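Local coordinates for putative glucose-6-phosphate 1-epimerase (Salmonella typhimurium, PDB 2HTA), which probably interconverts the alpha and beta anomers of glucose 6-phosphate, acting as a hexose-6-phosphate 1-epimerase of the galactose mutarotase-like superfamily, at residues 29-33 with 120-125; 94-98 with 146-152. All coordinates share one frame. Residue numbers count along the deposited sequence, not the author numbering.

Contact 1. Residues 29-33 with 120-125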
ATOM      1  N   LEU A  29     -17.540   9.715 -13.833  1.00 24.71           N
ATOM      2  CA  LEU A  29     -16.406  10.276 -14.644  1.00 24.71           C
ATOM      3  C   LEU A  29     -16.392   9.669 -16.045  1.00 25.79           C
ATOM      4  O   LEU A  29     -16.204  10.388 -17.045  1.00 26.13           O
ATOM      5  CB  LEU A  29     -15.047  10.029 -13.949  1.00 24.52           C
ATOM      6  CG  LEU A  29     -14.734  10.914 -12.710  1.00 24.32           C
ATOM      7  CD1 LEU A  29     -15.341  10.401 -11.444  1.00 23.46           C
ATOM      8  CD2 LEU A  29     -13.177  10.969 -12.499  1.00 24.17           C
ATOM      9  N   THR A  30     -16.540   8.349 -16.092  1.00 25.93           N
ATOM     10  CA  THR A  30     -16.569   7.545 -17.317  1.00 25.30           C
ATOM     11  C   THR A  30     -17.497   6.381 -17.072  1.00 24.97           C
ATOM     12  O   THR A  30     -18.003   6.212 -15.959  1.00 26.63           O
ATOM     13  CB  THR A  30     -15.134   6.978 -17.678  1.00 24.77           C
ATOM     14  OG1 THR A  30     -14.809   5.924 -16.781  1.00 25.07           O
ATOM     15  CG2 THR A  30     -14.084   8.041 -17.660  1.00 26.69           C
ATOM     16  N   PRO A  31     -17.758   5.533 -18.090  1.00 26.12           N
ATOM     17  CA  PRO A  31     -18.660   4.429 -17.778  1.00 25.64           C
ATOM     18  C   PRO A  31     -18.193   3.537 -16.613  1.00 25.59           C
ATOM     19  O   PRO A  31     -19.026   2.897 -15.964  1.00 23.57           O
ATOM     20  CB  PRO A  31     -18.684   3.609 -19.107  1.00 27.18           C
ATOM     21  CG  PRO A  31     -18.351   4.651 -20.158  1.00 28.28           C
ATOM     22  CD  PRO A  31     -17.347   5.534 -19.505  1.00 27.41           C
ATOM     23  N   VAL A  32     -16.877   3.483 -16.326  1.00 23.74           N
ATOM     24  CA  VAL A  32     -16.437   2.600 -15.255  1.00 22.93           C
ATOM     25  C   VAL A  32     -15.950   3.313 -13.992  1.00 22.47           C
ATOM     26  O   VAL A  32     -15.765   2.669 -12.983  1.00 23.48           O
ATOM     27  CB  VAL A  32     -15.387   1.585 -15.718  1.00 23.84           C
ATOM     28  CG1 VAL A  32     -15.921   0.803 -16.945  1.00 22.86           C
ATOM     29  CG2 VAL A  32     -14.130   2.334 -16.070  1.00 22.07           C
ATOM     30  N   LEU A  33     -15.730   4.616 -14.088  1.00 22.02           N
ATOM     31  CA  LEU A  33     -15.114   5.421 -13.027  1.00 21.40           C
ATOM     32  C   LEU A  33     -16.140   6.372 -12.491  1.00 20.51           C
ATOM     33  O   LEU A  33     -16.738   7.144 -13.242  1.00 20.68           O
ATOM     34  CB  LEU A  33     -13.989   6.260 -13.592  1.00 22.20           C
ATOM     35  CG  LEU A  33     -12.575   5.679 -13.712  1.00 24.58           C
ATOM     36  CD1 LEU A  33     -11.642   6.746 -14.338  1.00 24.70           C
ATOM     37  CD2 LEU A  33     -12.060   5.154 -12.378  1.00 23.28           C
ATOM     38  N   LEU A 120      -6.928  13.773  -8.921  1.00 18.15           N
ATOM     39  CA  LEU A 120      -6.888  12.822 -10.010  1.00 17.46           C
ATOM     40  C   LEU A 120      -6.624  13.590 -11.278  1.00 18.00           C
ATOM     41  O   LEU A 120      -7.510  14.291 -11.829  1.00 18.98           O
ATOM     42  CB  LEU A 120      -8.204  12.057 -10.054  1.00 18.22           C
ATOM     43  CG  LEU A 120      -8.462  11.181 -11.298  1.00 16.05           C
ATOM     44  CD1 LEU A 120      -7.391  10.065 -11.275  1.00 19.25           C
ATOM     45  CD2 LEU A 120      -9.847  10.523 -11.309  1.00 19.23           C
ATOM     46  N   LYS A 121      -5.382  13.484 -11.776  1.00 18.05           N
ATOM     47  CA  LYS A 121      -4.898  14.306 -12.860  1.00 18.29           C
ATOM     48  C   LYS A 121      -5.262  13.699 -14.207  1.00 19.03           C
ATOM     49  O   LYS A 121      -5.549  14.457 -15.160  1.00 20.19           O
ATOM     50  CB  LYS A 121      -3.364  14.411 -12.761  1.00 18.78           C
ATOM     51  CG  LYS A 121      -2.720  15.356 -13.697  1.00 22.15           C
ATOM     52  CD  LYS A 121      -1.167  15.262 -13.582  1.00 28.02           C
ATOM     53  CE  LYS A 121      -0.509  16.419 -14.360  1.00 33.59           C
ATOM     54  NZ  LYS A 121      -1.077  17.780 -13.967  1.00 36.77           N
ATOM     55  N   ALA A 122      -5.225  12.381 -14.322  1.00 18.18           N
ATOM     56  CA  ALA A 122      -5.453  11.736 -15.644  1.00 20.31           C
ATOM     57  C   ALA A 122      -5.942  10.337 -15.468  1.00 19.78           C
ATOM     58  O   ALA A 122      -5.744   9.746 -14.417  1.00 20.11           O
ATOM     59  CB  ALA A 122      -4.176  11.742 -16.493  1.00 20.70           C
ATOM     60  N   HIS A 123      -6.532   9.788 -16.529  1.00 20.53           N
ATOM     61  CA  HIS A 123      -6.920   8.409 -16.525  1.00 20.44           C
ATOM     62  C   HIS A 123      -7.258   8.010 -17.940  1.00 20.97           C
ATOM     63  O   HIS A 123      -7.529   8.867 -18.764  1.00 19.39           O
ATOM     64  CB  HIS A 123      -8.134   8.188 -15.563  1.00 20.91           C
ATOM     65  CG  HIS A 123      -9.284   9.095 -15.838  1.00 20.92           C
ATOM     66  ND1 HIS A 123     -10.312   8.745 -16.697  1.00 20.65           N
ATOM     67  CD2 HIS A 123      -9.579  10.340 -15.376  1.00 21.69           C
ATOM     68  CE1 HIS A 123     -11.170   9.751 -16.779  1.00 23.61           C
ATOM     69  NE2 HIS A 123     -10.757  10.719 -15.970  1.00 22.75           N
ATOM     70  N   ASN A 124      -7.146   6.720 -18.208  1.00 22.33           N
ATOM     71  CA  ASN A 124      -7.675   6.134 -19.446  1.00 23.76           C
ATOM     72  C   ASN A 124      -8.136   4.717 -19.187  1.00 22.69           C
ATOM     73  O   ASN A 124      -7.861   4.127 -18.149  1.00 22.64           O
ATOM     74  CB  ASN A 124      -6.641   6.227 -20.584  1.00 25.31           C
ATOM     75  CG  ASN A 124      -5.440   5.442 -20.313  1.00 29.54           C
ATOM     76  OD1 ASN A 124      -5.374   4.258 -20.664  1.00 35.95           O
ATOM     77  ND2 ASN A 124      -4.416   6.091 -19.725  1.00 33.15           N
ATOM     78  N   GLU A 125      -8.890   4.159 -20.114  1.00 22.31           N
ATOM     79  CA  GLU A 125      -9.419   2.837 -19.867  1.00 22.30           C
ATOM     80  C   GLU A 125      -9.637   2.149 -21.219  1.00 23.03           C
ATOM     81  O   GLU A 125      -9.670   2.824 -22.261  1.00 22.46           O
ATOM     82  CB  GLU A 125     -10.730   2.964 -19.096  1.00 21.90           C
ATOM     83  CG  GLU A 125     -11.793   3.810 -19.764  1.00 24.23           C
ATOM     84  CD  GLU A 125     -12.905   4.207 -18.796  1.00 31.16           C
ATOM     85  OE1 GLU A 125     -12.618   4.849 -17.726  1.00 28.83           O
ATOM     86  OE2 GLU A 125     -14.064   3.868 -19.113  1.00 30.22           O
TER
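A tight turn between strands 27-28 and 33-38 packs against the outermost strand, 119-125, of the large antiparallel sheet, joining two sheets of the beta-rich mutarotase fold near its surface. The turn carries a classic beta bulge: Leu29 and Thr30 both face Leu33, and Leu29 N and Thr30 N donate to the same Leu33 O at 2.8 and 3.1 Å. Thr30 also makes an ST turn, its OG1 accepting from Val32 N at 3.2 Å and, weakly, from Leu33 N at 3.1 Å. Thr30 OG1 in turn donates across the interface to Glu125 OE1 at 2.6 Å, so a single threonine oxygen both shapes the turn and ties it to the strand. Proline fits position 31: its phi of -57° suits the turn, and the NH it lacks is not needed, the donors being Leu29, Thr30, Val32 and Leu33. Lys121 and Ala122 form a classic beta bulge opposite Thr133, which puts His123 rather than Ala122 on the same side as Leu120; Leu120, His123 and Glu125 point toward the turn. Leu33 CD1 sits over one face of the His123 ring, 3.8 Å from its centroid in a CH-pi contact, while Thr30 CG2 reaches His123 CE1 at 3.5 Å. Leu29 CD2 meets Leu120 CD2 at 3.6 Å, the branched, flexible leucine ends closing the gap between turn and strand by apolar contact. Val32 and Leu33 also touch strand 41-48, and Val32 and Glu125 meet Val130. The contact therefore combines modest apolar packing with one short hydrogen bond: the turn's own backbone NH groups hold Thr30 OG1 in place, and its proton is given to the Glu125 carboxylate.

Contact 2. Residues 94-98 with 146-152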
ATOM      1  N   ILE A  94       0.697   5.080   0.778  1.00 17.10           N
ATOM      2  CA  ILE A  94       1.935   5.652   0.173  1.00 15.87           C
ATOM      3  C   ILE A  94       2.665   6.370   1.316  1.00 17.57           C
ATOM      4  O   ILE A  94       2.121   7.332   1.883  1.00 17.72           O
ATOM      5  CB  ILE A  94       1.615   6.677  -0.950  1.00 16.24           C
ATOM      6  CG1 ILE A  94       1.034   5.884  -2.184  1.00 14.76           C
ATOM      7  CG2 ILE A  94       2.885   7.515  -1.409  1.00 14.70           C
ATOM      8  CD1 ILE A  94       0.367   6.855  -3.155  1.00 14.98           C
ATOM      9  N   CYS A  95       3.859   5.885   1.625  1.00 16.51           N
ATOM     10  CA  CYS A  95       4.621   6.410   2.755  1.00 17.56           C
ATOM     11  C   CYS A  95       5.711   7.284   2.190  1.00 17.40           C
ATOM     12  O   CYS A  95       6.681   6.800   1.623  1.00 18.58           O
ATOM     13  CB  CYS A  95       5.250   5.291   3.536  1.00 16.78           C
ATOM     14  SG  CYS A  95       4.047   3.960   4.063  1.00 20.93           S
ATOM     15  N   TRP A  96       5.550   8.576   2.364  1.00 18.94           N
ATOM     16  CA  TRP A  96       6.469   9.556   1.770  1.00 17.82           C
ATOM     17  C   TRP A  96       6.332  10.897   2.507  1.00 18.21           C
ATOM     18  O   TRP A  96       5.230  11.313   2.783  1.00 19.21           O
ATOM     19  CB  TRP A  96       6.093   9.722   0.296  1.00 17.79           C
ATOM     20  CG  TRP A  96       7.117  10.506  -0.508  1.00 18.89           C
ATOM     21  CD1 TRP A  96       8.122  10.002  -1.261  1.00 20.33           C
ATOM     22  CD2 TRP A  96       7.169  11.944  -0.664  1.00 19.44           C
ATOM     23  NE1 TRP A  96       8.849  11.037  -1.834  1.00 18.97           N
ATOM     24  CE2 TRP A  96       8.273  12.232  -1.483  1.00 19.32           C
ATOM     25  CE3 TRP A  96       6.393  13.005  -0.162  1.00 19.33           C
ATOM     26  CZ2 TRP A  96       8.643  13.559  -1.822  1.00 21.64           C
ATOM     27  CZ3 TRP A  96       6.739  14.328  -0.504  1.00 19.19           C
ATOM     28  CH2 TRP A  96       7.861  14.581  -1.325  1.00 22.86           C
ATOM     29  N   PRO A  97       7.441  11.657   2.720  1.00 18.08           N
ATOM     30  CA  PRO A  97       8.825  11.444   2.337  1.00 18.59           C
ATOM     31  C   PRO A  97       9.684  10.739   3.396  1.00 18.34           C
ATOM     32  O   PRO A  97      10.910  10.841   3.327  1.00 17.47           O
ATOM     33  CB  PRO A  97       9.317  12.887   2.091  1.00 17.45           C
ATOM     34  CG  PRO A  97       8.598  13.696   3.174  1.00 19.85           C
ATOM     35  CD  PRO A  97       7.268  12.966   3.404  1.00 19.28           C
ATOM     36  N   TRP A  98       9.080  10.018   4.347  1.00 18.23           N
ATOM     37  CA  TRP A  98       9.859   9.061   5.153  1.00 19.11           C
ATOM     38  C   TRP A  98       9.106   7.796   5.388  1.00 20.08           C
ATOM     39  O   TRP A  98       7.881   7.778   5.302  1.00 21.68           O
ATOM     40  CB  TRP A  98      10.398   9.659   6.499  1.00 20.47           C
ATOM     41  CG  TRP A  98       9.293  10.046   7.457  1.00 20.79           C
ATOM     42  CD1 TRP A  98       8.690   9.245   8.415  1.00 20.25           C
ATOM     43  CD2 TRP A  98       8.654  11.312   7.521  1.00 19.80           C
ATOM     44  NE1 TRP A  98       7.716   9.961   9.076  1.00 19.64           N
ATOM     45  CE2 TRP A  98       7.674  11.234   8.562  1.00 21.20           C
ATOM     46  CE3 TRP A  98       8.852  12.534   6.857  1.00 20.58           C
ATOM     47  CZ2 TRP A  98       6.847  12.318   8.906  1.00 20.62           C
ATOM     48  CZ3 TRP A  98       8.020  13.622   7.206  1.00 22.30           C
ATOM     49  CH2 TRP A  98       7.034  13.496   8.216  1.00 22.20           C
ATOM     50  N   TRP A 146       7.773  20.826   6.276  1.00 23.35           N
ATOM     51  CA  TRP A 146       8.792  20.164   5.422  1.00 22.67           C
ATOM     52  C   TRP A 146       9.134  21.132   4.283  1.00 22.01           C
ATOM     53  O   TRP A 146       8.495  21.148   3.212  1.00 21.78           O
ATOM     54  CB  TRP A 146       8.286  18.791   4.939  1.00 23.00           C
ATOM     55  CG  TRP A 146       9.348  17.823   4.420  1.00 23.31           C
ATOM     56  CD1 TRP A 146      10.278  17.144   5.148  1.00 27.02           C
ATOM     57  CD2 TRP A 146       9.537  17.419   3.050  1.00 23.95           C
ATOM     58  NE1 TRP A 146      11.081  16.393   4.295  1.00 26.61           N
ATOM     59  CE2 TRP A 146      10.628  16.532   3.017  1.00 22.88           C
ATOM     60  CE3 TRP A 146       8.903  17.751   1.845  1.00 23.20           C
ATOM     61  CZ2 TRP A 146      11.092  15.956   1.828  1.00 25.16           C
ATOM     62  CZ3 TRP A 146       9.371  17.170   0.653  1.00 23.62           C
ATOM     63  CH2 TRP A 146      10.448  16.276   0.669  1.00 23.94           C
ATOM     64  N   PRO A 147      10.157  21.971   4.518  1.00 21.85           N
ATOM     65  CA  PRO A 147      10.483  23.128   3.671  1.00 21.46           C
ATOM     66  C   PRO A 147      11.175  22.755   2.375  1.00 22.21           C
ATOM     67  O   PRO A 147      12.293  23.225   2.115  1.00 23.40           O
ATOM     68  CB  PRO A 147      11.382  23.982   4.586  1.00 22.52           C
ATOM     69  CG  PRO A 147      12.127  22.911   5.366  1.00 23.19           C
ATOM     70  CD  PRO A 147      11.085  21.841   5.662  1.00 22.17           C
ATOM     71  N   HIS A 148      10.486  21.966   1.545  1.00 21.36           N
ATOM     72  CA  HIS A 148      10.966  21.556   0.230  1.00 21.77           C
ATOM     73  C   HIS A 148       9.755  21.549  -0.720  1.00 22.39           C
ATOM     74  O   HIS A 148       8.682  21.023  -0.378  1.00 22.74           O
ATOM     75  CB  HIS A 148      11.487  20.117   0.272  1.00 22.37           C
ATOM     76  CG  HIS A 148      12.481  19.870   1.357  1.00 22.58           C
ATOM     77  ND1 HIS A 148      13.828  20.105   1.192  1.00 24.46           N
ATOM     78  CD2 HIS A 148      12.329  19.426   2.632  1.00 23.94           C
ATOM     79  CE1 HIS A 148      14.472  19.825   2.320  1.00 25.17           C
ATOM     80  NE2 HIS A 148      13.586  19.415   3.210  1.00 26.20           N
ATOM     81  N   ASP A 149       9.918  22.131  -1.888  1.00 20.62           N
ATOM     82  CA  ASP A 149       8.863  21.998  -2.852  1.00 22.28           C
ATOM     83  C   ASP A 149       8.917  20.631  -3.527  1.00 20.33           C
ATOM     84  O   ASP A 149       9.991  20.037  -3.673  1.00 19.67           O
ATOM     85  CB  ASP A 149       8.842  23.157  -3.825  1.00 23.15           C
ATOM     86  CG  ASP A 149       8.108  24.360  -3.218  1.00 29.97           C
ATOM     87  OD1 ASP A 149       6.818  24.366  -3.018  1.00 32.78           O
ATOM     88  OD2 ASP A 149       8.838  25.258  -2.868  1.00 28.72           O
ATOM     89  N   PHE A 150       7.751  20.144  -3.936  1.00 19.34           N
ATOM     90  CA  PHE A 150       7.715  18.818  -4.570  1.00 19.00           C
ATOM     91  C   PHE A 150       6.433  18.682  -5.416  1.00 19.43           C
ATOM     92  O   PHE A 150       5.458  19.421  -5.203  1.00 19.18           O
ATOM     93  CB  PHE A 150       7.742  17.696  -3.485  1.00 18.16           C
ATOM     94  CG  PHE A 150       6.455  17.620  -2.628  1.00 17.91           C
ATOM     95  CD1 PHE A 150       6.386  18.283  -1.380  1.00 18.62           C
ATOM     96  CD2 PHE A 150       5.353  16.880  -3.044  1.00 19.42           C
ATOM     97  CE1 PHE A 150       5.229  18.181  -0.621  1.00 18.49           C
ATOM     98  CE2 PHE A 150       4.165  16.827  -2.325  1.00 17.86           C
ATOM     99  CZ  PHE A 150       4.110  17.479  -1.065  1.00 20.03           C
ATOM    100  N   THR A 151       6.476  17.758  -6.380  1.00 20.41           N
ATOM    101  CA  THR A 151       5.270  17.236  -7.031  1.00 20.48           C
ATOM    102  C   THR A 151       5.432  15.705  -7.012  1.00 20.49           C
ATOM    103  O   THR A 151       6.443  15.166  -7.512  1.00 21.55           O
ATOM    104  CB  THR A 151       5.163  17.699  -8.497  1.00 22.16           C
ATOM    105  OG1 THR A 151       5.149  19.124  -8.533  1.00 23.37           O
ATOM    106  CG2 THR A 151       3.871  17.171  -9.098  1.00 23.84           C
ATOM    107  N   LEU A 152       4.456  15.012  -6.415  1.00 19.24           N
ATOM    108  CA  LEU A 152       4.492  13.579  -6.274  1.00 19.65           C
ATOM    109  C   LEU A 152       3.377  13.049  -7.169  1.00 19.40           C
ATOM    110  O   LEU A 152       2.264  13.614  -7.163  1.00 18.88           O
ATOM    111  CB  LEU A 152       4.101  13.204  -4.846  1.00 20.36           C
ATOM    112  CG  LEU A 152       4.963  12.465  -3.854  1.00 29.70           C
ATOM    113  CD1 LEU A 152       4.073  11.942  -2.644  1.00 27.94           C
ATOM    114  CD2 LEU A 152       5.813  11.343  -4.451  1.00 30.97           C
TER
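No backbone hydrogen bond links the two segments; their closest CA pairs, Trp96 with Leu152 and Pro97 with Trp146, stand 9.2 Å apart, a gap that large flat aromatics can bridge. A cis peptide precedes Pro97, while Pro147 centres an inverse gamma turn closed by His148 N to Trp146 O at 2.7 Å. The broad indole of Trp96 spans the space: Leu152 CD2 lies 3.9 Å from the centroid of the five-membered ring of Trp96 in a CH-pi contact, and the edge of Trp96 meets the face of Phe150, Trp96 CH2 being 3.6 Å from Phe150 CG. Trp146 completes the aromatic cluster obliquely, its CZ3 3.6 Å from Trp96 CH2. Pro97 CG lies over one face of Trp146, 3.7 Å from the six-membered ring centroid, a CH-pi contact. These side chains join the loop after strand 94-95 to that leading into strand 151-158; around them Trp96 and Leu152 touch strand 162-169, Pro97 and Phe150 rest on strand 172-183, and Asp149 salt-bridges Arg143 of helix 140-145.

How the contacts relate
Contacts 1 and 2 lie about 25 Å apart between centres, and their nearest atoms, about 7 Å apart, do not touch. The large antiparallel sheet connects them: strand 119-125 forms its edge in contact 1, and strand 151-158, of which Thr151 and Leu152 belong to contact 2, lies beyond strand 130-137. Their segments alternate along the chain. Contact 1 is a surface contact away from the active-site and substrate-binding residues. Contact 2 is buried and closer to the probable catalytic region: the Trp96 side chain is about 8 Å from that of Arg114, a substrate-binding residue by similarity, and about 10 Å from that of His179, the inferred active-site histidine.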